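Local structure of 3-dehydroshikimate dehydratase (Pseudomonas putida, 5HMQ) at residues G134-W140 / V164-H170; N145-Q149 / D177-I181. The protein catalyses the metal-dependent dehydration of 3-dehydroshikimate to protocatechuate, a step shared by the quinate and shikimate degradation pathways. All coordinates share one frame; numbering follows the deposited sequence.

Contact 1: G134-W140 / V164-H170; sequences GYEALAW and VILDSFH. With MG (magnesium ion), chain K.
Neighbouring parallel strands of the TIM barrel meet here, strands 132-136 and 162-167, and at their C-terminal ends Glu136 and Asp167 bind the magnesium ion that occupies the catalytic metal site. The strands are paired by Ile165 N donating to Tyr135 O (3.0 Å). By Ala137 the direct pairing has given way to water 1, which accepts from Ala137 N and donates to Ile165 O. Ile165 lays CG1 against Gly134 CA at 3.6 Å. Glu136, with CG anti to its backbone N (chi1 175°), runs on extended until OE1 reaches the magnesium at 2.1 Å. Asp167 OD2 binds the magnesium from the other strand at 2.1 Å, the two carboxylate planes turned 48° apart; Arg212 also donates to this oxygen. Asp167 OD1 meanwhile N-caps helix 168-172 through weak bonds from Phe169 N and His170 N. The imidazole of His170 meets the loop after Glu136: Ala137 O lies 3.5 Å from His170 CG, Leu138 CA sits over one face, and the ring edge points at the face of Trp140, an offset edge-to-face pair with planes at 64°. His170 NE2 lies 2.6 Å from water 2, itself a magnesium ligand, so the histidine is a second-shell residue. Gln193 and Glu241 complete the protein ligands, giving the divalent-metal site at the C-terminal mouth of a xylose isomerase-like TIM barrel.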
loop_
_atom_site.group_PDB
_atom_site.type_symbol
_atom_site.label_atom_id
_atom_site.label_comp_id
_atom_site.label_asym_id
_atom_site.label_seq_id
_atom_site.Cartn_x
_atom_site.Cartn_y
_atom_site.Cartn_z
ATOM N N GLY C 134 -2.254 29.229 -19.003
ATOM C CA GLY C 134 -2.334 28.000 -19.768
ATOM C C GLY C 134 -3.711 27.376 -19.661
ATOM O O GLY C 134 -4.148 27.016 -18.565
ATOM N N TYR C 135 -4.405 27.244 -20.788
ATOM C CA TYR C 135 -5.798 26.815 -20.817
ATOM C C TYR C 135 -5.863 25.316 -21.093
ATOM O O TYR C 135 -5.355 24.848 -22.118
ATOM C CB TYR C 135 -6.569 27.603 -21.876
ATOM C CG TYR C 135 -8.072 27.421 -21.851
ATOM C CD1 TYR C 135 -8.771 27.381 -20.650
ATOM C CD2 TYR C 135 -8.793 27.318 -23.033
ATOM C CE1 TYR C 135 -10.149 27.226 -20.630
ATOM C CE2 TYR C 135 -10.166 27.162 -23.023
ATOM C CZ TYR C 135 -10.840 27.118 -21.821
ATOM O OH TYR C 135 -12.209 26.964 -21.817
ATOM N N GLU C 136 -6.484 24.571 -20.179
ATOM C CA GLU C 136 -6.601 23.120 -20.272
ATOM C C GLU C 136 -8.070 22.730 -20.340
ATOM O O GLU C 136 -8.886 23.231 -19.560
ATOM C CB GLU C 136 -5.947 22.430 -19.071
ATOM C CG GLU C 136 -6.134 20.916 -19.049
ATOM C CD GLU C 136 -5.896 20.315 -17.677
ATOM O OE1 GLU C 136 -5.060 19.392 -17.562
ATOM O OE2 GLU C 136 -6.534 20.780 -16.710
ATOM N N ALA C 137 -8.403 21.837 -21.267
ATOM C CA ALA C 137 -9.753 21.296 -21.371
ATOM C C ALA C 137 -9.884 20.078 -20.465
ATOM O O ALA C 137 -9.117 19.116 -20.591
ATOM C CB ALA C 137 -10.082 20.914 -22.813
ATOM N N LEU C 138 -10.838 20.127 -19.544
ATOM C CA LEU C 138 -11.238 18.929 -18.825
ATOM C C LEU C 138 -12.141 18.090 -19.717
ATOM O O LEU C 138 -12.995 18.624 -20.428
ATOM C CB LEU C 138 -11.959 19.291 -17.527
ATOM C CG LEU C 138 -11.161 20.143 -16.539
ATOM C CD1 LEU C 138 -12.013 20.501 -15.329
ATOM C CD2 LEU C 138 -9.889 19.430 -16.109
ATOM N N ALA C 139 -11.943 16.770 -19.685
ATOM C CA ALA C 139 -12.748 15.878 -20.515
ATOM C C ALA C 139 -14.237 15.982 -20.210
ATOM O O ALA C 139 -15.056 15.582 -21.042
ATOM C CB ALA C 139 -12.281 14.432 -20.344
ATOM N N TRP C 140 -14.606 16.510 -19.042
ATOM C CA TRP C 140 -15.999 16.708 -18.667
ATOM C C TRP C 140 -16.389 18.183 -18.636
ATOM O O TRP C 140 -17.340 18.556 -17.942
ATOM C CB TRP C 140 -16.276 16.058 -17.309
ATOM C CG TRP C 140 -15.322 16.493 -16.244
ATOM C CD1 TRP C 140 -15.479 17.534 -15.378
ATOM C CD2 TRP C 140 -14.056 15.898 -15.933
ATOM N NE1 TRP C 140 -14.390 17.625 -14.545
ATOM C CE2 TRP C 140 -13.499 16.635 -14.869
ATOM C CE3 TRP C 140 -13.338 14.815 -16.454
ATOM C CZ2 TRP C 140 -12.261 16.319 -14.307
ATOM C CZ3 TRP C 140 -12.109 14.505 -15.899
ATOM C CH2 TRP C 140 -11.583 15.254 -14.835
ATOM N N VAL C 164 -1.858 27.090 -24.672
ATOM C CA VAL C 164 -2.543 25.809 -24.553
ATOM C C VAL C 164 -1.778 24.922 -23.581
ATOM O O VAL C 164 -0.540 24.875 -23.606
ATOM C CB VAL C 164 -2.680 25.135 -25.932
ATOM C CG1 VAL C 164 -3.306 23.751 -25.797
ATOM C CG2 VAL C 164 -3.507 26.009 -26.863
ATOM N N ILE C 165 -2.510 24.223 -22.719
ATOM C CA ILE C 165 -1.954 23.172 -21.878
ATOM C C ILE C 165 -2.586 21.855 -22.303
ATOM O O ILE C 165 -3.814 21.757 -22.409
ATOM C CB ILE C 165 -2.189 23.442 -20.380
ATOM C CG1 ILE C 165 -1.289 24.585 -19.899
ATOM C CG2 ILE C 165 -1.946 22.175 -19.561
ATOM C CD1 ILE C 165 -1.247 24.749 -18.393
ATOM N N LEU C 166 -1.748 20.851 -22.555
ATOM C CA LEU C 166 -2.194 19.552 -23.033
ATOM C C LEU C 166 -2.058 18.512 -21.929
ATOM O O LEU C 166 -1.045 18.468 -21.223
ATOM C CB LEU C 166 -1.397 19.111 -24.265
ATOM C CG LEU C 166 -1.498 20.005 -25.503
ATOM C CD1 LEU C 166 -0.502 19.570 -26.568
ATOM C CD2 LEU C 166 -2.914 19.997 -26.057
ATOM N N ASP C 167 -3.079 17.666 -21.805
ATOM C CA ASP C 167 -3.146 16.624 -20.787
ATOM C C ASP C 167 -3.507 15.322 -21.485
ATOM O O ASP C 167 -4.605 15.200 -22.038
ATOM C CB ASP C 167 -4.180 16.982 -19.710
ATOM C CG ASP C 167 -4.261 15.956 -18.589
ATOM O OD1 ASP C 167 -4.355 14.741 -18.869
ATOM O OD2 ASP C 167 -4.243 16.373 -17.411
ATOM N N SER C 168 -2.590 14.352 -21.448
ATOM C CA SER C 168 -2.770 13.133 -22.232
ATOM C C SER C 168 -4.021 12.368 -21.821
ATOM O O SER C 168 -4.671 11.750 -22.673
ATOM C CB SER C 168 -1.537 12.236 -22.113
ATOM O OG SER C 168 -1.337 11.811 -20.778
ATOM N N PHE C 169 -4.390 12.398 -20.539
ATOM C CA PHE C 169 -5.583 11.664 -20.129
ATOM C C PHE C 169 -6.845 12.307 -20.689
ATOM O O PHE C 169 -7.716 11.615 -21.226
ATOM C CB PHE C 169 -5.679 11.564 -18.605
ATOM C CG PHE C 169 -6.888 10.795 -18.143
ATOM C CD1 PHE C 169 -8.122 11.417 -18.013
ATOM C CD2 PHE C 169 -6.800 9.439 -17.877
ATOM C CE1 PHE C 169 -9.235 10.705 -17.623
ATOM C CE2 PHE C 169 -7.911 8.723 -17.476
ATOM C CZ PHE C 169 -9.128 9.359 -17.345
ATOM N N HIS C 170 -6.971 13.630 -20.557
ATOM C CA HIS C 170 -8.187 14.302 -21.009
ATOM C C HIS C 170 -8.410 14.111 -22.502
ATOM O O HIS C 170 -9.559 14.072 -22.957
ATOM C CB HIS C 170 -8.127 15.792 -20.665
ATOM C CG HIS C 170 -8.241 16.081 -19.200
ATOM N ND1 HIS C 170 -9.308 15.655 -18.437
ATOM C CD2 HIS C 170 -7.424 16.756 -18.358
ATOM C CE1 HIS C 170 -9.141 16.055 -17.189
ATOM N NE2 HIS C 170 -8.006 16.725 -17.115
HETATM MG MG MG K . -4.398 18.046 -16.151
HETATM O O HOH W 1 -6.539 20.990 -23.232
HETATM O O HOH W 2 -6.187 17.612 -15.424
HETATM O O HOH W 3 -4.382 19.618 -14.870
#

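Contact 2: N145-Q149 / D177-I181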
loop_
_atom_site.group_PDB
_atom_site.type_symbol
_atom_site.label_atom_id
_atom_site.label_comp_id
_atom_site.label_asym_id
_atom_site.label_seq_id
_atom_site.Cartn_x
_atom_site.Cartn_y
_atom_site.Cartn_z
ATOM N N ASN C 145 -14.163 20.681 -23.946
ATOM C CA ASN C 145 -13.666 19.422 -23.408
ATOM C C ASN C 145 -12.657 18.730 -24.319
ATOM O O ASN C 145 -12.350 17.552 -24.090
ATOM C CB ASN C 145 -14.837 18.474 -23.111
ATOM C CG ASN C 145 -15.449 17.887 -24.368
ATOM O OD1 ASN C 145 -15.578 18.567 -25.387
ATOM N ND2 ASN C 145 -15.841 16.621 -24.299
ATOM N N THR C 146 -12.122 19.414 -25.328
ATOM C CA THR C 146 -11.108 18.846 -26.207
ATOM C C THR C 146 -10.015 19.883 -26.419
ATOM O O THR C 146 -10.234 21.085 -26.254
ATOM C CB THR C 146 -11.682 18.425 -27.568
ATOM O OG1 THR C 146 -12.221 19.571 -28.236
ATOM C CG2 THR C 146 -12.780 17.384 -27.395
ATOM N N TYR C 147 -8.825 19.405 -26.796
ATOM C CA TYR C 147 -7.737 20.334 -27.079
ATOM C C TYR C 147 -8.011 21.149 -28.335
ATOM O O TYR C 147 -7.534 22.284 -28.450
ATOM C CB TYR C 147 -6.406 19.587 -27.209
ATOM C CG TYR C 147 -6.204 18.870 -28.528
ATOM C CD1 TYR C 147 -5.646 19.527 -29.622
ATOM C CD2 TYR C 147 -6.551 17.535 -28.675
ATOM C CE1 TYR C 147 -5.460 18.880 -30.827
ATOM C CE2 TYR C 147 -6.362 16.876 -29.877
ATOM C CZ TYR C 147 -5.816 17.553 -30.950
ATOM O OH TYR C 147 -5.627 16.903 -32.148
ATOM N N GLN C 148 -8.762 20.586 -29.288
ATOM C CA GLN C 148 -9.099 21.330 -30.498
ATOM C C GLN C 148 -9.898 22.586 -30.173
ATOM O O GLN C 148 -9.627 23.661 -30.722
ATOM C CB GLN C 148 -9.877 20.439 -31.466
ATOM C CG GLN C 148 -9.097 19.247 -31.996
ATOM C CD GLN C 148 -9.238 18.021 -31.112
ATOM O OE1 GLN C 148 -9.480 18.132 -29.910
ATOM N NE2 GLN C 148 -9.092 16.843 -31.706
ATOM N N GLN C 149 -10.886 22.471 -29.281
ATOM C CA GLN C 149 -11.651 23.644 -28.865
ATOM C C GLN C 149 -10.774 24.636 -28.112
ATOM O O GLN C 149 -10.941 25.853 -28.254
ATOM C CB GLN C 149 -12.841 23.225 -28.005
ATOM C CG GLN C 149 -13.889 22.412 -28.741
ATOM C CD GLN C 149 -14.863 21.736 -27.794
ATOM O OE1 GLN C 149 -14.498 20.813 -27.067
ATOM N NE2 GLN C 149 -16.109 22.195 -27.800
ATOM N N ASP C 177 -8.095 12.283 -31.199
ATOM C CA ASP C 177 -6.991 12.085 -32.127
ATOM C C ASP C 177 -5.962 13.181 -31.888
ATOM O O ASP C 177 -6.250 14.357 -32.163
ATOM C CB ASP C 177 -7.492 12.121 -33.568
ATOM C CG ASP C 177 -6.458 11.628 -34.570
ATOM O OD1 ASP C 177 -5.252 11.610 -34.246
ATOM O OD2 ASP C 177 -6.857 11.255 -35.693
ATOM N N PRO C 178 -4.764 12.859 -31.393
ATOM C CA PRO C 178 -3.764 13.897 -31.113
ATOM C C PRO C 178 -3.055 14.429 -32.347
ATOM O O PRO C 178 -2.183 15.294 -32.208
ATOM C CB PRO C 178 -2.776 13.166 -30.195
ATOM C CG PRO C 178 -2.834 11.751 -30.673
ATOM C CD PRO C 178 -4.277 11.512 -31.045
ATOM N N SER C 179 -3.403 13.942 -33.540
ATOM C CA SER C 179 -2.621 14.258 -34.732
ATOM C C SER C 179 -2.663 15.745 -35.063
ATOM O O SER C 179 -1.655 16.320 -35.485
ATOM C CB SER C 179 -3.125 13.435 -35.916
ATOM O OG SER C 179 -2.249 13.550 -37.021
ATOM N N ALA C 180 -3.817 16.388 -34.873
ATOM C CA ALA C 180 -3.952 17.803 -35.203
ATOM C C ALA C 180 -3.129 18.716 -34.301
ATOM O O ALA C 180 -3.104 19.928 -34.546
ATOM C CB ALA C 180 -5.422 18.220 -35.147
ATOM N N ILE C 181 -2.470 18.182 -33.269
ATOM C CA ILE C 181 -1.609 19.018 -32.437
ATOM C C ILE C 181 -0.464 19.612 -33.248
ATOM O O ILE C 181 -0.029 20.741 -32.982
ATOM C CB ILE C 181 -1.088 18.210 -31.229
ATOM C CG1 ILE C 181 -2.235 17.864 -30.279
ATOM C CG2 ILE C 181 -0.022 18.984 -30.470
ATOM C CD1 ILE C 181 -1.862 16.858 -29.211
HETATM O O HOH W 4 -10.108 13.873 -31.704
#
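Tyr147 OH donates to Asp177 O, a short bond of 2.6 Å in the carbonyl plane with a C=O...donor angle of 150°. Tyr147 stands on the first turn of helix 147-157 and carries the contact with 177-181; its CG lies between the backbone N and the carbonyl carbon (chi1 78°), and from there the ring reaches across to the loop. Ile181 CG1 lies over one face of the ring, 3.4 Å from Tyr147 CE1, a CH-pi contact; Gln148 OE1 lies over the opposite face. Ala180 CB packs against Tyr147 OH at 3.3 Å. Behind, Leu166 of strand 162-167 touches both Tyr147 and Ile181.

Asp177 OD1 accepts from Ser179 N at 3.1 Å, an Asx turn that shapes the chain just after the gripped carbonyl. Water 4 accepts from Asp177 N at 2.6 Å and weakly from Gln148 NE2.

At the start of the helix, Gln149 OE1 accepts two hydrogen bonds, from Asn145 N at 3.1 Å and from Thr146 OG1 at 2.8 Å. The donors arrive from opposite faces of the amide plane, which restrains the rotation of that group. Thr146 OG1 is also the N-cap, accepting a weak bond from Gln149 N.

A largely buried phenol thus has its hydroxyl satisfied by a backbone carbonyl, and the loop is held to the helix by one directed bond, a CH-pi contact on one face of the ring and a water bridge.

Overall arrangement
Contact 1 is buried in the TIM barrel and contact 2 is partly exposed on its outer layer, their centres about 9 Å apart. Strand 132-136, helix 147-157 and strand 162-167 form one beta-alpha-beta unit: contact 1 joins its two strands, and contact 2 ties its helix to the loop leading toward strand 189-194. The segments alternate along the chain and touch where Ala137 CB packs on Thr146 O at 3.4 Å. Their chemistry follows their place. Inside, carboxylates gather round a metal and an imidazole is enclosed; outside, a phenol meets a backbone carbonyl, and the one carboxylate, of Asp177, bonds within its own turn, with the Tyr147 side chain about 11 Å from the magnesium ion.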